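Local coordinates for protein L-aspartate semialdehyde sulfurtransferase (Methanocaldococcus jannaschii, PDB 3KPC) that probably condenses sulfide with aspartate semialdehyde to make homocysteine, and carries a C-terminal CBS-domain pair that closes on binding S-adenosylmethionine and methylthioadenosine, at residues Pro13-Ser18 against Arg105-Ile110; Thr3-Ile8 against Ile75-Asp80. All blocks are in the same frame, centred on the assembly; numbering follows the deposited sequence.

Overall arrangement
Along the chain the segments alternate: 3-8 (contact 2), 13-18 (contact 1), 75-80 (contact 2), 105-110 (contact 1). Both contacts therefore tie the N-terminal part of this CBS-domain pair to its second motif. Their centres lie 14 Å apart, and R105 packs against T76 where they meet. They share the hairpin of strands 97-101 and 107-112: V100 bonds to V108 and G109 of contact 1 and touches V5 of contact 2. The loops 13-18 and 75-80 are counterparts, since I14 grips the adenine of MTA and I75 that of SAM through the same backbone bonds. Both nucleotide sites are thus joined to one framework.

Contact 1 of 2, residues Pro13-Ser18 against Arg105-Ile110; sequences PITAHS and RRVVGI. With MTA (5'-deoxy-5'-methylthioadenosine), chain C.
P13 lies on the backbone of V107, V108 and G109, with its ring edge against the strand and no hydrogen bond between the two segments. Its CG comes to 3.4 Å from V107 O, while CD sits near V108 O. Next to CG on the same edge, P13 CB meets V107 CG1 at 3.7 Å. That methyl stands anti to the backbone N of V107 (chi1 -177°), which turns it up toward the proline; T15 CG2 slides past it more loosely, at 4.2 Å. The closest CA pair is P13 with G109, 4.5 Å apart, and P13 CB lies 3.9 Å from G109 N.

The next residue of each segment reaches the nucleotide. I14 N donates to MTA N1 over 2.8 Å, and MTA N6 donates back to I14 O over 2.9 Å at 173°, so one residue's backbone reads the adenine edge as a base-pairing partner would. I110 CG2 stands almost straight over C5, 3.3 Å from it, on one face of the adenine; I14 CB and CG1 approach N1 from the other side of the ring plane. S10, H36 and D115 complete the hydrogen bonding of MTA, so the pocket draws on both CBS motifs.

Further out, V108 and G109 both pair with V100, a classic beta bulge in the hairpin of strands 97-101 and 107-112. A16 pairs with P38 and V40, which lays the loop along strand 36-40, and V107 also packs on V40 and on L46 of strand 46-51. I14 points away from the hairpin onto I28 and H32 of helix 22-32, leaving the loop between that helix and the two hairpins.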
ATOM      1  N   PRO A  13       1.524 -17.964  -0.302  1.00 23.22           N
ATOM      2  CA  PRO A  13       1.881 -16.768  -1.045  1.00 22.16           C
ATOM      3  C   PRO A  13       1.301 -16.810  -2.454  1.00 21.06           C
ATOM      4  O   PRO A  13       1.245 -17.876  -3.076  1.00 21.03           O
ATOM      5  CB  PRO A  13       3.408 -16.825  -1.086  1.00 22.21           C
ATOM      6  CG  PRO A  13       3.744 -18.265  -0.995  1.00 22.64           C
ATOM      7  CD  PRO A  13       2.645 -18.928  -0.211  1.00 23.13           C
ATOM      8  N   ILE A  14       0.846 -15.658  -2.932  1.00 19.74           N
ATOM      9  CA  ILE A  14       0.453 -15.502  -4.323  1.00 18.44           C
ATOM     10  C   ILE A  14       1.674 -14.961  -5.059  1.00 17.49           C
ATOM     11  O   ILE A  14       2.181 -13.890  -4.719  1.00 17.30           O
ATOM     12  CB  ILE A  14      -0.747 -14.524  -4.477  1.00 18.55           C
ATOM     13  CG1 ILE A  14      -1.955 -14.983  -3.642  1.00 18.74           C
ATOM     14  CG2 ILE A  14      -1.121 -14.338  -5.952  1.00 18.49           C
ATOM     15  CD1 ILE A  14      -2.501 -16.372  -3.983  1.00 19.11           C
ATOM     16  N   THR A  15       2.164 -15.710  -6.044  1.00 16.45           N
ATOM     17  CA  THR A  15       3.351 -15.308  -6.808  1.00 15.61           C
ATOM     18  C   THR A  15       3.096 -15.436  -8.304  1.00 15.21           C
ATOM     19  O   THR A  15       2.074 -15.985  -8.723  1.00 15.12           O
ATOM     20  CB  THR A  15       4.589 -16.165  -6.446  1.00 15.60           C
ATOM     21  OG1 THR A  15       4.355 -17.534  -6.805  1.00 15.41           O
ATOM     22  CG2 THR A  15       4.922 -16.074  -4.960  1.00 15.54           C
ATOM     23  N   ALA A  16       4.030 -14.936  -9.108  1.00 14.79           N
ATOM     24  CA  ALA A  16       3.952 -15.094 -10.553  1.00 14.50           C
ATOM     25  C   ALA A  16       5.344 -15.193 -11.158  1.00 14.39           C
ATOM     26  O   ALA A  16       6.337 -14.834 -10.521  1.00 14.22           O
ATOM     27  CB  ALA A  16       3.182 -13.937 -11.177  1.00 14.45           C
ATOM     28  N   HIS A  17       5.408 -15.689 -12.387  1.00 14.40           N
ATOM     29  CA  HIS A  17       6.645 -15.695 -13.157  1.00 14.60           C
ATOM     30  C   HIS A  17       6.793 -14.369 -13.910  1.00 14.39           C
ATOM     31  O   HIS A  17       5.809 -13.651 -14.109  1.00 14.34           O
ATOM     32  CB  HIS A  17       6.671 -16.907 -14.098  1.00 14.84           C
ATOM     33  CG  HIS A  17       6.572 -18.218 -13.380  1.00 16.00           C
ATOM     34  ND1 HIS A  17       7.467 -18.589 -12.400  1.00 16.98           N
ATOM     35  CD2 HIS A  17       5.683 -19.236 -13.479  1.00 16.93           C
ATOM     36  CE1 HIS A  17       7.137 -19.777 -11.927  1.00 17.37           C
ATOM     37  NE2 HIS A  17       6.058 -20.194 -12.568  1.00 17.42           N
ATOM     38  N   SER A  18       8.018 -14.046 -14.324  1.00 14.28           N
ATOM     39  CA  SER A  18       8.328 -12.731 -14.905  1.00 14.24           C
ATOM     40  C   SER A  18       7.816 -12.537 -16.333  1.00 14.06           C
ATOM     41  O   SER A  18       7.834 -11.418 -16.860  1.00 14.08           O
ATOM     42  CB  SER A  18       9.836 -12.467 -14.855  1.00 14.32           C
ATOM     43  OG  SER A  18      10.528 -13.259 -15.809  1.00 14.64           O
ATOM     44  N   ARG A 105      15.733 -18.814  -0.778  1.00 27.81           N
ATOM     45  CA  ARG A 105      14.963 -17.761  -1.471  1.00 26.91           C
ATOM     46  C   ARG A 105      13.601 -18.210  -2.057  1.00 25.94           C
ATOM     47  O   ARG A 105      13.035 -17.532  -2.924  1.00 25.76           O
ATOM     48  CB  ARG A 105      15.829 -16.974  -2.491  1.00 27.19           C
ATOM     49  CG  ARG A 105      15.534 -15.435  -2.502  1.00 28.17           C
ATOM     50  CD  ARG A 105      16.584 -14.652  -3.385  1.00 30.05           C
ATOM     51  NE  ARG A 105      16.245 -13.223  -3.543  1.00 31.52           N
ATOM     52  CZ  ARG A 105      16.413 -12.284  -2.600  1.00 32.40           C
ATOM     53  NH1 ARG A 105      16.915 -12.602  -1.379  1.00 32.72           N
ATOM     54  NH2 ARG A 105      16.075 -11.019  -2.873  1.00 32.71           N
ATOM     55  N   ARG A 106      13.071 -19.324  -1.562  1.00 24.84           N
ATOM     56  CA  ARG A 106      11.710 -19.744  -1.894  1.00 24.00           C
ATOM     57  C   ARG A 106      10.701 -18.920  -1.085  1.00 22.72           C
ATOM     58  O   ARG A 106      10.900 -18.710   0.113  1.00 22.41           O
ATOM     59  CB  ARG A 106      11.565 -21.231  -1.586  1.00 24.49           C
ATOM     60  CG  ARG A 106      10.257 -21.860  -2.038  1.00 26.94           C
ATOM     61  CD  ARG A 106      10.348 -23.364  -1.854  1.00 31.39           C
ATOM     62  NE  ARG A 106      11.488 -23.931  -2.574  1.00 34.78           N
ATOM     63  CZ  ARG A 106      11.456 -24.325  -3.845  1.00 36.70           C
ATOM     64  NH1 ARG A 106      10.338 -24.222  -4.554  1.00 37.44           N
ATOM     65  NH2 ARG A 106      12.545 -24.828  -4.410  1.00 37.31           N
ATOM     66  N   VAL A 107       9.629 -18.458  -1.729  1.00 21.53           N
ATOM     67  CA  VAL A 107       8.633 -17.608  -1.061  1.00 20.53           C
ATOM     68  C   VAL A 107       7.618 -18.449  -0.293  1.00 20.20           C
ATOM     69  O   VAL A 107       6.943 -19.308  -0.866  1.00 20.14           O
ATOM     70  CB  VAL A 107       7.907 -16.657  -2.050  1.00 20.44           C
ATOM     71  CG1 VAL A 107       6.927 -15.748  -1.312  1.00 20.20           C
ATOM     72  CG2 VAL A 107       8.914 -15.812  -2.817  1.00 20.18           C
ATOM     73  N   VAL A 108       7.525 -18.190   1.008  1.00 19.79           N
ATOM     74  CA  VAL A 108       6.621 -18.934   1.881  1.00 19.47           C
ATOM     75  C   VAL A 108       5.461 -18.073   2.401  1.00 19.12           C
ATOM     76  O   VAL A 108       4.523 -18.591   3.020  1.00 19.20           O
ATOM     77  CB  VAL A 108       7.386 -19.627   3.045  1.00 19.49           C
ATOM     78  CG1 VAL A 108       8.422 -20.622   2.488  1.00 19.56           C
ATOM     79  CG2 VAL A 108       8.066 -18.607   3.950  1.00 19.56           C
ATOM     80  N   GLY A 109       5.517 -16.771   2.140  1.00 18.64           N
ATOM     81  CA  GLY A 109       4.435 -15.866   2.521  1.00 18.05           C
ATOM     82  C   GLY A 109       4.828 -14.423   2.307  1.00 17.66           C
ATOM     83  O   GLY A 109       5.846 -14.141   1.675  1.00 17.59           O
ATOM     84  N   ILE A 110       4.023 -13.505   2.828  1.00 17.37           N
ATOM     85  CA  ILE A 110       4.348 -12.081   2.752  1.00 17.14           C
ATOM     86  C   ILE A 110       3.799 -11.351   3.970  1.00 16.81           C
ATOM     87  O   ILE A 110       2.738 -11.701   4.498  1.00 16.83           O
ATOM     88  CB  ILE A 110       3.838 -11.437   1.424  1.00 17.24           C
ATOM     89  CG1 ILE A 110       4.411 -10.019   1.246  1.00 17.44           C
ATOM     90  CG2 ILE A 110       2.322 -11.399   1.395  1.00 17.35           C
ATOM     91  CD1 ILE A 110       4.497  -9.548  -0.202  1.00 17.76           C
TER
HETATM   92  CS  MTA C3615      -0.842  -6.336  -0.360  1.00 26.47           C
HETATM   93  S5' MTA C3615      -1.808  -5.738   1.002  1.00 28.54           S
HETATM   94  C5' MTA C3615      -3.121  -7.044   0.997  1.00 29.08           C
HETATM   95  C4' MTA C3615      -3.096  -8.033   2.213  1.00 29.69           C
HETATM   96  O4' MTA C3615      -3.197  -9.405   1.723  1.00 29.50           O
HETATM   97  C2' MTA C3615      -1.029  -9.215   2.767  1.00 29.54           C
HETATM   98  O2' MTA C3615      -0.664  -9.905   4.036  1.00 29.30           O
HETATM   99  C3' MTA C3615      -1.793  -7.913   3.017  1.00 29.87           C
HETATM  100  O3' MTA C3615      -2.088  -7.740   4.457  1.00 30.21           O
HETATM  101  C1' MTA C3615      -1.915 -10.084   1.882  1.00 29.18           C
HETATM  102  N9  MTA C3615      -1.063 -10.222   0.653  1.00 28.58           N
HETATM  103  C8  MTA C3615      -0.418  -9.249   0.001  1.00 28.16           C
HETATM  104  N7  MTA C3615       0.255  -9.753  -1.032  1.00 27.97           N
HETATM  105  C5  MTA C3615       0.048 -11.063  -1.037  1.00 27.97           C
HETATM  106  C6  MTA C3615       0.476 -12.103  -1.849  1.00 27.71           C
HETATM  107  N6  MTA C3615       1.278 -11.868  -2.888  1.00 26.20           N
HETATM  108  N1  MTA C3615       0.079 -13.354  -1.560  1.00 28.10           N
HETATM  109  C2  MTA C3615      -0.725 -13.600  -0.536  1.00 28.53           C
HETATM  110  N3  MTA C3615      -1.148 -12.632   0.262  1.00 28.57           N
HETATM  111  C4  MTA C3615      -0.782 -11.360   0.034  1.00 28.40           C

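Contact 2 of 2, residues Thr3-Ile8 against Ile75-Asp80; sequences TLVKDI and ITAHED. With SAM (S-adenosylmethionine), chain B.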
ATOM      1  N   THR A   3       6.302 -11.035  19.110  1.00 23.88           N
ATOM      2  CA  THR A   3       5.560 -11.493  17.930  1.00 23.02           C
ATOM      3  C   THR A   3       6.526 -11.715  16.773  1.00 22.40           C
ATOM      4  O   THR A   3       7.361 -10.854  16.487  1.00 22.11           O
ATOM      5  CB  THR A   3       4.469 -10.477  17.512  1.00 23.07           C
ATOM      6  OG1 THR A   3       3.638 -10.173  18.640  1.00 23.14           O
ATOM      7  CG2 THR A   3       3.600 -11.033  16.386  1.00 23.09           C
ATOM      8  N   LEU A   4       6.419 -12.865  16.116  1.00 21.96           N
ATOM      9  CA  LEU A   4       7.299 -13.180  14.994  1.00 21.76           C
ATOM     10  C   LEU A   4       6.531 -13.172  13.686  1.00 21.78           C
ATOM     11  O   LEU A   4       5.298 -13.230  13.681  1.00 21.71           O
ATOM     12  CB  LEU A   4       7.979 -14.539  15.208  1.00 21.69           C
ATOM     13  CG  LEU A   4       8.716 -14.743  16.536  1.00 21.63           C
ATOM     14  CD1 LEU A   4       9.269 -16.153  16.632  1.00 21.68           C
ATOM     15  CD2 LEU A   4       9.831 -13.721  16.746  1.00 21.51           C
ATOM     16  N   VAL A   5       7.266 -13.089  12.579  1.00 21.99           N
ATOM     17  CA  VAL A   5       6.675 -13.094  11.242  1.00 22.29           C
ATOM     18  C   VAL A   5       5.713 -14.263  11.054  1.00 22.83           C
ATOM     19  O   VAL A   5       4.603 -14.079  10.544  1.00 22.86           O
ATOM     20  CB  VAL A   5       7.761 -13.103  10.138  1.00 22.19           C
ATOM     21  CG1 VAL A   5       7.201 -13.568   8.795  1.00 21.98           C
ATOM     22  CG2 VAL A   5       8.390 -11.728  10.002  1.00 22.04           C
ATOM     23  N   LYS A   6       6.130 -15.453  11.486  1.00 23.58           N
ATOM     24  CA  LYS A   6       5.300 -16.651  11.340  1.00 24.46           C
ATOM     25  C   LYS A   6       3.959 -16.583  12.082  1.00 24.97           C
ATOM     26  O   LYS A   6       3.043 -17.347  11.769  1.00 24.99           O
ATOM     27  CB  LYS A   6       6.075 -17.931  11.694  1.00 24.53           C
ATOM     28  CG  LYS A   6       6.598 -18.037  13.128  1.00 25.26           C
ATOM     29  CD  LYS A   6       7.234 -19.413  13.323  1.00 26.55           C
ATOM     30  CE  LYS A   6       7.977 -19.524  14.643  1.00 27.26           C
ATOM     31  NZ  LYS A   6       8.679 -20.840  14.769  1.00 27.68           N
ATOM     32  N   ASP A   7       3.839 -15.671  13.046  1.00 25.77           N
ATOM     33  CA  ASP A   7       2.579 -15.487  13.768  1.00 26.58           C
ATOM     34  C   ASP A   7       1.559 -14.656  12.978  1.00 27.06           C
ATOM     35  O   ASP A   7       0.350 -14.793  13.199  1.00 27.14           O
ATOM     36  CB  ASP A   7       2.808 -14.843  15.146  1.00 26.60           C
ATOM     37  CG  ASP A   7       3.840 -15.581  15.990  1.00 26.78           C
ATOM     38  OD1 ASP A   7       4.632 -14.897  16.671  1.00 26.85           O
ATOM     39  OD2 ASP A   7       3.861 -16.832  15.979  1.00 26.98           O
ATOM     40  N   ILE A   8       2.029 -13.798  12.067  1.00 27.65           N
ATOM     41  CA  ILE A   8       1.137 -12.845  11.372  1.00 28.19           C
ATOM     42  C   ILE A   8       1.129 -12.890   9.838  1.00 28.65           C
ATOM     43  O   ILE A   8       0.304 -12.220   9.206  1.00 28.76           O
ATOM     44  CB  ILE A   8       1.392 -11.366  11.800  1.00 28.13           C
ATOM     45  CG1 ILE A   8       2.733 -10.848  11.242  1.00 27.99           C
ATOM     46  CG2 ILE A   8       1.286 -11.205  13.318  1.00 28.11           C
ATOM     47  CD1 ILE A   8       2.761  -9.303  11.098  1.00 27.73           C
ATOM     48  N   ILE A  75      13.935  -6.634  -0.559  1.00 17.77           N
ATOM     49  CA  ILE A  75      14.060  -6.743   0.895  1.00 17.67           C
ATOM     50  C   ILE A  75      13.107  -7.846   1.378  1.00 17.44           C
ATOM     51  O   ILE A  75      11.915  -7.829   1.053  1.00 17.35           O
ATOM     52  CB  ILE A  75      13.731  -5.389   1.596  1.00 17.72           C
ATOM     53  CG1 ILE A  75      14.542  -4.226   0.986  1.00 17.92           C
ATOM     54  CG2 ILE A  75      13.930  -5.490   3.122  1.00 17.82           C
ATOM     55  CD1 ILE A  75      16.063  -4.340   1.115  1.00 18.14           C
ATOM     56  N   THR A  76      13.637  -8.808   2.133  1.00 17.30           N
ATOM     57  CA  THR A  76      12.861  -9.979   2.559  1.00 17.29           C
ATOM     58  C   THR A  76      12.847 -10.166   4.076  1.00 17.48           C
ATOM     59  O   THR A  76      13.593  -9.504   4.801  1.00 17.35           O
ATOM     60  CB  THR A  76      13.393 -11.280   1.910  1.00 17.25           C
ATOM     61  OG1 THR A  76      14.765 -11.476   2.279  1.00 17.31           O
ATOM     62  CG2 THR A  76      13.283 -11.221   0.394  1.00 17.26           C
ATOM     63  N   ALA A  77      11.989 -11.072   4.544  1.00 18.02           N
ATOM     64  CA  ALA A  77      11.959 -11.469   5.947  1.00 18.75           C
ATOM     65  C   ALA A  77      12.023 -12.991   6.078  1.00 19.42           C
ATOM     66  O   ALA A  77      11.724 -13.720   5.130  1.00 19.27           O
ATOM     67  CB  ALA A  77      10.710 -10.924   6.625  1.00 18.67           C
ATOM     68  N   HIS A  78      12.431 -13.457   7.255  1.00 20.53           N
ATOM     69  CA  HIS A  78      12.434 -14.881   7.587  1.00 21.81           C
ATOM     70  C   HIS A  78      11.282 -15.131   8.560  1.00 22.05           C
ATOM     71  O   HIS A  78      10.862 -14.210   9.263  1.00 22.04           O
ATOM     72  CB  HIS A  78      13.785 -15.260   8.204  1.00 22.24           C
ATOM     73  CG  HIS A  78      13.951 -16.723   8.475  1.00 24.23           C
ATOM     74  ND1 HIS A  78      13.514 -17.314   9.641  1.00 25.78           N
ATOM     75  CD2 HIS A  78      14.533 -17.709   7.751  1.00 25.74           C
ATOM     76  CE1 HIS A  78      13.803 -18.602   9.616  1.00 26.47           C
ATOM     77  NE2 HIS A  78      14.423 -18.867   8.481  1.00 26.48           N
ATOM     78  N   GLU A  79      10.763 -16.357   8.603  1.00 22.60           N
ATOM     79  CA  GLU A  79       9.589 -16.636   9.436  1.00 23.29           C
ATOM     80  C   GLU A  79       9.827 -16.464  10.946  1.00 23.35           C
ATOM     81  O   GLU A  79       8.884 -16.189  11.696  1.00 23.40           O
ATOM     82  CB  GLU A  79       8.961 -17.997   9.097  1.00 23.49           C
ATOM     83  CG  GLU A  79       9.645 -19.223   9.693  1.00 25.07           C
ATOM     84  CD  GLU A  79       9.022 -20.517   9.188  1.00 26.95           C
ATOM     85  OE1 GLU A  79       8.154 -20.465   8.285  1.00 27.49           O
ATOM     86  OE2 GLU A  79       9.404 -21.598   9.688  1.00 27.50           O
ATOM     87  N   ASP A  80      11.081 -16.597  11.381  1.00 23.53           N
ATOM     88  CA  ASP A  80      11.439 -16.448  12.798  1.00 23.60           C
ATOM     89  C   ASP A  80      11.820 -15.019  13.186  1.00 23.23           C
ATOM     90  O   ASP A  80      12.187 -14.758  14.337  1.00 23.23           O
ATOM     91  CB  ASP A  80      12.586 -17.396  13.170  1.00 23.89           C
ATOM     92  CG  ASP A  80      12.199 -18.862  13.074  1.00 24.58           C
ATOM     93  OD1 ASP A  80      10.992 -19.188  13.154  1.00 25.16           O
ATOM     94  OD2 ASP A  80      13.115 -19.698  12.922  1.00 25.16           O
TER
HETATM   95  N   SAM B1000       6.459   3.996   0.114  1.00 23.41           N
HETATM   96  CA  SAM B1000       5.769   3.787  -1.196  1.00 23.40           C
HETATM   97  C   SAM B1000       5.549   2.285  -1.454  1.00 23.43           C
HETATM   98  O   SAM B1000       5.894   1.437  -0.631  1.00 23.44           O
HETATM   99  OXT SAM B1000       5.023   1.890  -2.496  1.00 23.41           O
HETATM  100  CB  SAM B1000       6.568   4.422  -2.353  1.00 23.37           C
HETATM  101  CG  SAM B1000       8.080   4.188  -2.250  1.00 22.99           C
HETATM  102  SD  SAM B1000       8.594   2.467  -2.604  1.00 22.25           S
HETATM  103  CE  SAM B1000      10.359   2.722  -2.703  1.00 22.32           C
HETATM  104  C5' SAM B1000       8.188   2.043  -4.341  1.00 20.77           C
HETATM  105  C4' SAM B1000       8.926   0.792  -4.825  1.00 19.25           C
HETATM  106  O4' SAM B1000       9.002  -0.112  -3.703  1.00 18.64           O
HETATM  107  C3' SAM B1000       8.214  -0.005  -5.926  1.00 18.56           C
HETATM  108  O3' SAM B1000       9.000   0.080  -7.120  1.00 18.27           O
HETATM  109  C2' SAM B1000       8.204  -1.439  -5.387  1.00 18.10           C
HETATM  110  O2' SAM B1000       8.578  -2.394  -6.394  1.00 17.74           O
HETATM  111  C1' SAM B1000       9.285  -1.361  -4.309  1.00 17.99           C
HETATM  112  N9  SAM B1000       9.148  -2.441  -3.304  1.00 17.45           N
HETATM  113  C8  SAM B1000       8.027  -2.843  -2.703  1.00 17.31           C
HETATM  114  N7  SAM B1000       8.303  -3.845  -1.864  1.00 17.22           N
HETATM  115  C5  SAM B1000       9.612  -4.077  -1.931  1.00 17.22           C
HETATM  116  C6  SAM B1000      10.480  -4.975  -1.313  1.00 17.18           C
HETATM  117  N6  SAM B1000      10.032  -5.860  -0.423  1.00 16.73           N
HETATM  118  N1  SAM B1000      11.791  -4.944  -1.620  1.00 17.25           N
HETATM  119  C2  SAM B1000      12.266  -4.072  -2.502  1.00 17.36           C
HETATM  120  N3  SAM B1000      11.466  -3.205  -3.108  1.00 17.35           N
HETATM  121  C4  SAM B1000      10.146  -3.186  -2.846  1.00 17.32           C
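K6 N donates to E79 O over 2.9 Å, the donor lying in the carbonyl plane on a lone pair (C=O...N angle 138°), and this bond sets K6 and E79 beside each other, their CA atoms 4.7 Å apart. V5 lies against the backbone just before E79: its CB comes to 3.4 Å from H78 O, and its CG2 reaches A77 CB at 4.2 Å. L4 covers the far end, with CD2 3.5 Å from D80 O.

K6 sends CG between its own backbone N and carbonyl carbon (chi1 62°), so the start of the chain runs against E79 O before extending to D80. There NZ forms a weak salt bridge with D80 OD1 at 3.3 Å. Each segment braces itself as well. L4 N donates to D7 OD1 from above the carboxylate plane, while D7 N bonds back to L4 O; across the way, D80 N donates to H78 ND1 over 3.1 Å, tilted 24° from the ring plane.

Outward, V5 touches V86 of helix 83-92 and V100 of strand 97-101, and I75 binds the SAM adenine through its backbone N and O. The chemistry is layered: V5, packed chiefly on the H78 carbonyl with one looser methyl contact to A77, and one backbone hydrogen bond join the N-terminal turn to the SAM-binding loop, whereas the K6-D80 ion pair between two solvent-exposed residues probably adds only modest electrostatic attraction.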